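Local coordinates for agmatinase (Deinococcus radiodurans, PDB 1WOI), which probably hydrolyses agmatine to putrescine and urea at a site holding two manganese ions, at residues Q141-L146 against D229-D234; L146-T151 against V191-A196. All blocks are in the same frame, centred on the assembly; numbering follows the deposited sequence.

Contact 1 (Q141-L146 against D229-D234); sequences QLDAHL and DVDGFD. With MN (manganese (II) ion), chain H; MN (manganese (II) ion), chain G.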
# COMPACT_ATOMS: atom_id res chain seq x y z
N GLN A 141 2.93 29.85 -14.70
CA GLN A 141 2.35 28.85 -13.80
C GLN A 141 1.78 27.62 -14.50
O GLN A 141 0.94 27.74 -15.39
CB GLN A 141 1.25 29.56 -13.00
CG GLN A 141 0.45 28.73 -12.01
CD GLN A 141 -0.76 29.50 -11.50
OE1 GLN A 141 -0.91 30.69 -11.77
NE2 GLN A 141 -1.63 28.82 -10.75
N LEU A 142 2.26 26.43 -14.12
CA LEU A 142 1.73 25.18 -14.66
C LEU A 142 0.80 24.74 -13.54
O LEU A 142 1.24 24.55 -12.40
CB LEU A 142 2.83 24.14 -14.88
CG LEU A 142 3.86 24.43 -15.98
CD1 LEU A 142 4.67 23.17 -16.25
CD2 LEU A 142 3.15 24.86 -17.25
N ASP A 143 -0.48 24.56 -13.83
CA ASP A 143 -1.42 24.23 -12.76
C ASP A 143 -2.77 23.84 -13.35
O ASP A 143 -3.14 24.30 -14.42
CB ASP A 143 -1.61 25.48 -11.89
CG ASP A 143 -2.05 25.18 -10.48
OD1 ASP A 143 -2.84 24.24 -10.26
OD2 ASP A 143 -1.61 25.93 -9.58
N ALA A 144 -3.50 22.98 -12.64
CA ALA A 144 -4.83 22.60 -13.08
C ALA A 144 -5.76 23.66 -12.52
O ALA A 144 -6.89 23.81 -12.97
CB ALA A 144 -5.20 21.22 -12.52
N HIS A 145 -5.27 24.41 -11.53
CA HIS A 145 -6.07 25.44 -10.87
C HIS A 145 -5.47 26.85 -11.00
O HIS A 145 -4.27 27.01 -11.19
CB HIS A 145 -6.24 25.10 -9.38
CG HIS A 145 -6.55 23.65 -9.12
ND1 HIS A 145 -5.59 22.73 -8.76
CD2 HIS A 145 -7.72 22.97 -9.16
CE1 HIS A 145 -6.15 21.55 -8.58
NE2 HIS A 145 -7.45 21.67 -8.82
N LEU A 146 -6.32 27.87 -10.90
CA LEU A 146 -5.86 29.25 -11.04
C LEU A 146 -5.16 29.79 -9.79
O LEU A 146 -4.18 30.53 -9.89
CB LEU A 146 -7.05 30.15 -11.41
CG LEU A 146 -6.72 31.60 -11.78
CD1 LEU A 146 -5.91 31.62 -13.08
CD2 LEU A 146 -8.02 32.38 -11.95
N ASP A 229 2.99 23.40 -10.37
CA ASP A 229 2.10 22.64 -9.49
C ASP A 229 1.99 21.29 -10.19
O ASP A 229 1.53 21.22 -11.33
CB ASP A 229 0.73 23.30 -9.42
CG ASP A 229 -0.22 22.57 -8.48
OD1 ASP A 229 -0.12 21.34 -8.34
OD2 ASP A 229 -1.09 23.24 -7.90
N VAL A 230 2.42 20.23 -9.53
CA VAL A 230 2.37 18.92 -10.17
C VAL A 230 0.99 18.49 -10.65
O VAL A 230 0.89 17.65 -11.55
CB VAL A 230 2.97 17.80 -9.26
CG1 VAL A 230 4.37 18.18 -8.83
CG2 VAL A 230 2.07 17.55 -8.05
N ASP A 231 -0.09 19.05 -10.09
CA ASP A 231 -1.40 18.63 -10.56
C ASP A 231 -1.72 19.19 -11.94
O ASP A 231 -2.77 18.88 -12.52
CB ASP A 231 -2.54 18.92 -9.55
CG ASP A 231 -2.75 20.39 -9.27
OD1 ASP A 231 -2.61 21.22 -10.20
OD2 ASP A 231 -3.09 20.70 -8.11
N GLY A 232 -0.81 20.00 -12.48
CA GLY A 232 -1.00 20.52 -13.82
C GLY A 232 -0.82 19.34 -14.77
O GLY A 232 -1.39 19.29 -15.87
N PHE A 233 -0.02 18.37 -14.34
CA PHE A 233 0.24 17.17 -15.13
C PHE A 233 -0.90 16.19 -14.99
O PHE A 233 -1.60 16.17 -13.98
CB PHE A 233 1.54 16.50 -14.68
CG PHE A 233 2.75 17.31 -15.01
CD1 PHE A 233 3.33 18.15 -14.06
CD2 PHE A 233 3.27 17.29 -16.30
CE1 PHE A 233 4.40 18.97 -14.41
CE2 PHE A 233 4.34 18.11 -16.65
CZ PHE A 233 4.91 18.95 -15.70
N ASP A 234 -1.08 15.36 -16.01
CA ASP A 234 -2.14 14.37 -15.99
C ASP A 234 -1.94 13.42 -14.81
O ASP A 234 -0.83 12.95 -14.57
CB ASP A 234 -2.14 13.60 -17.30
CG ASP A 234 -3.41 12.80 -17.50
OD1 ASP A 234 -3.59 11.78 -16.80
OD2 ASP A 234 -4.24 13.19 -18.34
MN MN H . -3.29 22.87 -8.53
MN MN G . -1.78 25.28 -7.57
O HOH W 1 -3.63 24.29 -6.43
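Asp-229 OD2 bridges both manganese ions, 2.3 Å from the chain H ion and 2.2 Å from the chain G ion, next to the carboxylate of Asp-143. This is the binuclear manganese site of the arginase fold, most of whose ligands sit at and just past the ends of two neighbouring parallel strands, 137-142 and 223-229; His-121 adds another. Asp-143 bridges differently: OD1 goes to the chain H ion and OD2 to the chain G ion, and its plane is turned 60° from that of Asp-229. Asp-231 has CG between the backbone N and the carbonyl carbon (chi1 64°), which turns both oxygens to the chain H ion. His-145 ND1 binds that ion too, its ring standing nearly upright to the Asp-231 carboxylate, whose OD2 lies at the ring edge. The shared metals let acidic oxygens such as Asp-143 OD1 and Asp-231 OD1 come within 3.0 Å of each other. Ala-144 N reaches Asp-231 OD1 at 3.1 Å, almost straight on (162°). In two Asx turns, His-145 N gives a 2.7 Å bond to Asp-143 OD1, and Asp-231 N bonds to Asp-229 OD1. A second-shell amide fixes Asp-143 OD2: Gln-141 NE2 meets it from above the carboxylate plane at 3.1 Å and spends its other N-H on Leu-146 O. The strand ends are tied by Asp-229 N to Leu-142 O, 2.9 Å. Gly-232 CA presses so close to the backbone of 142-144 that a CB would collide with Asp-143 N. Beyond it, Leu-142 CD1 meets Phe-233 CZ obliquely at 4.3 Å.

Contact 2 (L146-T151 against V191-A196); sequences LDFTDT and VAAARA. With MN (manganese (II) ion), chain G.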
# COMPACT_ATOMS: atom_id res chain seq x y z
N LEU A 146 -6.32 27.87 -10.90
CA LEU A 146 -5.86 29.25 -11.04
C LEU A 146 -5.16 29.79 -9.79
O LEU A 146 -4.18 30.53 -9.89
CB LEU A 146 -7.05 30.15 -11.41
CG LEU A 146 -6.72 31.60 -11.78
CD1 LEU A 146 -5.91 31.62 -13.08
CD2 LEU A 146 -8.02 32.38 -11.95
N ASP A 147 -5.68 29.43 -8.62
CA ASP A 147 -5.14 29.87 -7.33
C ASP A 147 -5.01 31.39 -7.20
O ASP A 147 -3.99 31.90 -6.73
CB ASP A 147 -3.79 29.20 -7.06
CG ASP A 147 -3.87 27.69 -7.02
OD1 ASP A 147 -4.94 27.14 -6.65
OD2 ASP A 147 -2.87 27.04 -7.35
N PHE A 148 -6.05 32.10 -7.61
CA PHE A 148 -6.07 33.56 -7.53
C PHE A 148 -7.30 34.00 -6.72
O PHE A 148 -7.84 35.09 -6.92
CB PHE A 148 -6.14 34.16 -8.93
CG PHE A 148 -5.68 35.60 -8.99
CD1 PHE A 148 -4.37 35.93 -8.71
CD2 PHE A 148 -6.57 36.62 -9.31
CE1 PHE A 148 -3.94 37.26 -8.75
CE2 PHE A 148 -6.15 37.95 -9.35
CZ PHE A 148 -4.84 38.27 -9.07
N THR A 149 -7.72 33.14 -5.79
CA THR A 149 -8.89 33.39 -4.94
C THR A 149 -8.55 34.32 -3.76
O THR A 149 -7.47 34.23 -3.17
CB THR A 149 -9.46 32.05 -4.39
OG1 THR A 149 -10.06 31.32 -5.47
CG2 THR A 149 -10.49 32.28 -3.29
N ASP A 150 -9.48 35.22 -3.44
CA ASP A 150 -9.27 36.15 -2.33
C ASP A 150 -9.41 35.38 -1.01
O ASP A 150 -8.44 35.22 -0.28
CB ASP A 150 -10.28 37.30 -2.39
CG ASP A 150 -10.08 38.32 -1.26
OD1 ASP A 150 -9.13 38.15 -0.47
OD2 ASP A 150 -10.86 39.30 -1.17
N THR A 151 -10.63 34.90 -0.74
CA THR A 151 -10.90 34.14 0.48
C THR A 151 -11.54 32.80 0.15
O THR A 151 -12.37 32.70 -0.75
CB THR A 151 -11.88 34.89 1.43
OG1 THR A 151 -11.30 36.13 1.83
CG2 THR A 151 -12.15 34.05 2.66
N VAL A 191 -11.20 34.24 -11.55
CA VAL A 191 -10.95 34.22 -12.98
C VAL A 191 -11.15 35.61 -13.58
O VAL A 191 -10.33 36.09 -14.37
CB VAL A 191 -11.89 33.23 -13.70
CG1 VAL A 191 -11.72 33.33 -15.21
CG2 VAL A 191 -11.58 31.81 -13.24
N ALA A 192 -12.25 36.27 -13.21
CA ALA A 192 -12.54 37.61 -13.72
C ALA A 192 -11.48 38.61 -13.26
O ALA A 192 -11.04 39.47 -14.04
CB ALA A 192 -13.93 38.06 -13.27
N ALA A 193 -11.07 38.51 -12.00
CA ALA A 193 -10.06 39.41 -11.46
C ALA A 193 -8.75 39.21 -12.20
O ALA A 193 -8.10 40.18 -12.62
CB ALA A 193 -9.86 39.14 -9.97
N ALA A 194 -8.34 37.96 -12.36
CA ALA A 194 -7.09 37.67 -13.06
C ALA A 194 -7.13 38.27 -14.47
O ALA A 194 -6.19 38.93 -14.89
CB ALA A 194 -6.87 36.17 -13.15
N ARG A 195 -8.23 38.04 -15.18
CA ARG A 195 -8.37 38.56 -16.54
C ARG A 195 -8.37 40.09 -16.56
O ARG A 195 -7.73 40.71 -17.41
CB ARG A 195 -9.67 38.06 -17.19
CG ARG A 195 -9.69 36.58 -17.53
CD ARG A 195 -10.98 36.22 -18.26
NE ARG A 195 -11.12 34.79 -18.48
CZ ARG A 195 -10.32 34.08 -19.27
NH1 ARG A 195 -9.33 34.67 -19.93
NH2 ARG A 195 -10.53 32.77 -19.41
N ALA A 196 -9.10 40.69 -15.63
CA ALA A 196 -9.20 42.14 -15.54
C ALA A 196 -7.84 42.78 -15.26
O ALA A 196 -7.64 43.96 -15.54
CB ALA A 196 -10.21 42.54 -14.47
MN MN G . -1.78 25.28 -7.57
O HOH W 1 -3.63 24.29 -6.43
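Leu-146 reaches with CD2 onto helix 188-196, where the methyl lies 3.6 Å from Val-191 CA, 3.8 Å from Val-191 CG2 and 4.1 Å from Ala-194 CB. Val-191 also packs on Leu-69 of a neighbouring subunit. This apolar seam joins the metal-binding loop after strand 137-142 of the arginase fold to an outer helix. Asp-147, with a left-handed backbone (phi 53°), turns the opposite way: OD2 binds the chain G manganese at 2.1 Å, and OD1 takes a weak hydrogen bond from the water on that ion. Phe-148 returns to the helix. With CG anti to the backbone N (chi1 -160°), its ring is carried over to the helix, and Ala-193 CB stands at the ring edge, 3.9 Å from CE2. Phe-163 and Cys-167 of helix 162-169 also touch this ring, and His-199 stacks edge-to-face with it. Cut back to an alanine, this position is likely to leave a gap between the loop and helices 188-196 and 162-169, with Ala-193, Ala-194 and His-199 short of the ring they pack against. On the same side of the ring as CE2, Phe-148 CD2 meets Ala-194 CB at 3.9 Å.

Overall arrangement
Segments 141-146 and 146-151 run on from one another through the shared Leu-146, and contact 2 is nested inside the chain segment that contact 1 closes; the centres of the two contacts are about 15 Å apart. The centre of contact 1, which holds the metal pair, lies about 10 Å from the centre of the chain, and that of contact 2, which ties the loop to the outer helix 188-196, about 19 Å. Asp-147 is the direct link: together with His-121 it completes the chain G manganese site, where its OD2 comes 4.2 Å from Asp-229 OD2 and 4.0 Å from Gln-141 NE2. Water 1 bridges the two manganese ions, its O 2.6 Å from the chain H ion and 2.4 Å from the chain G ion.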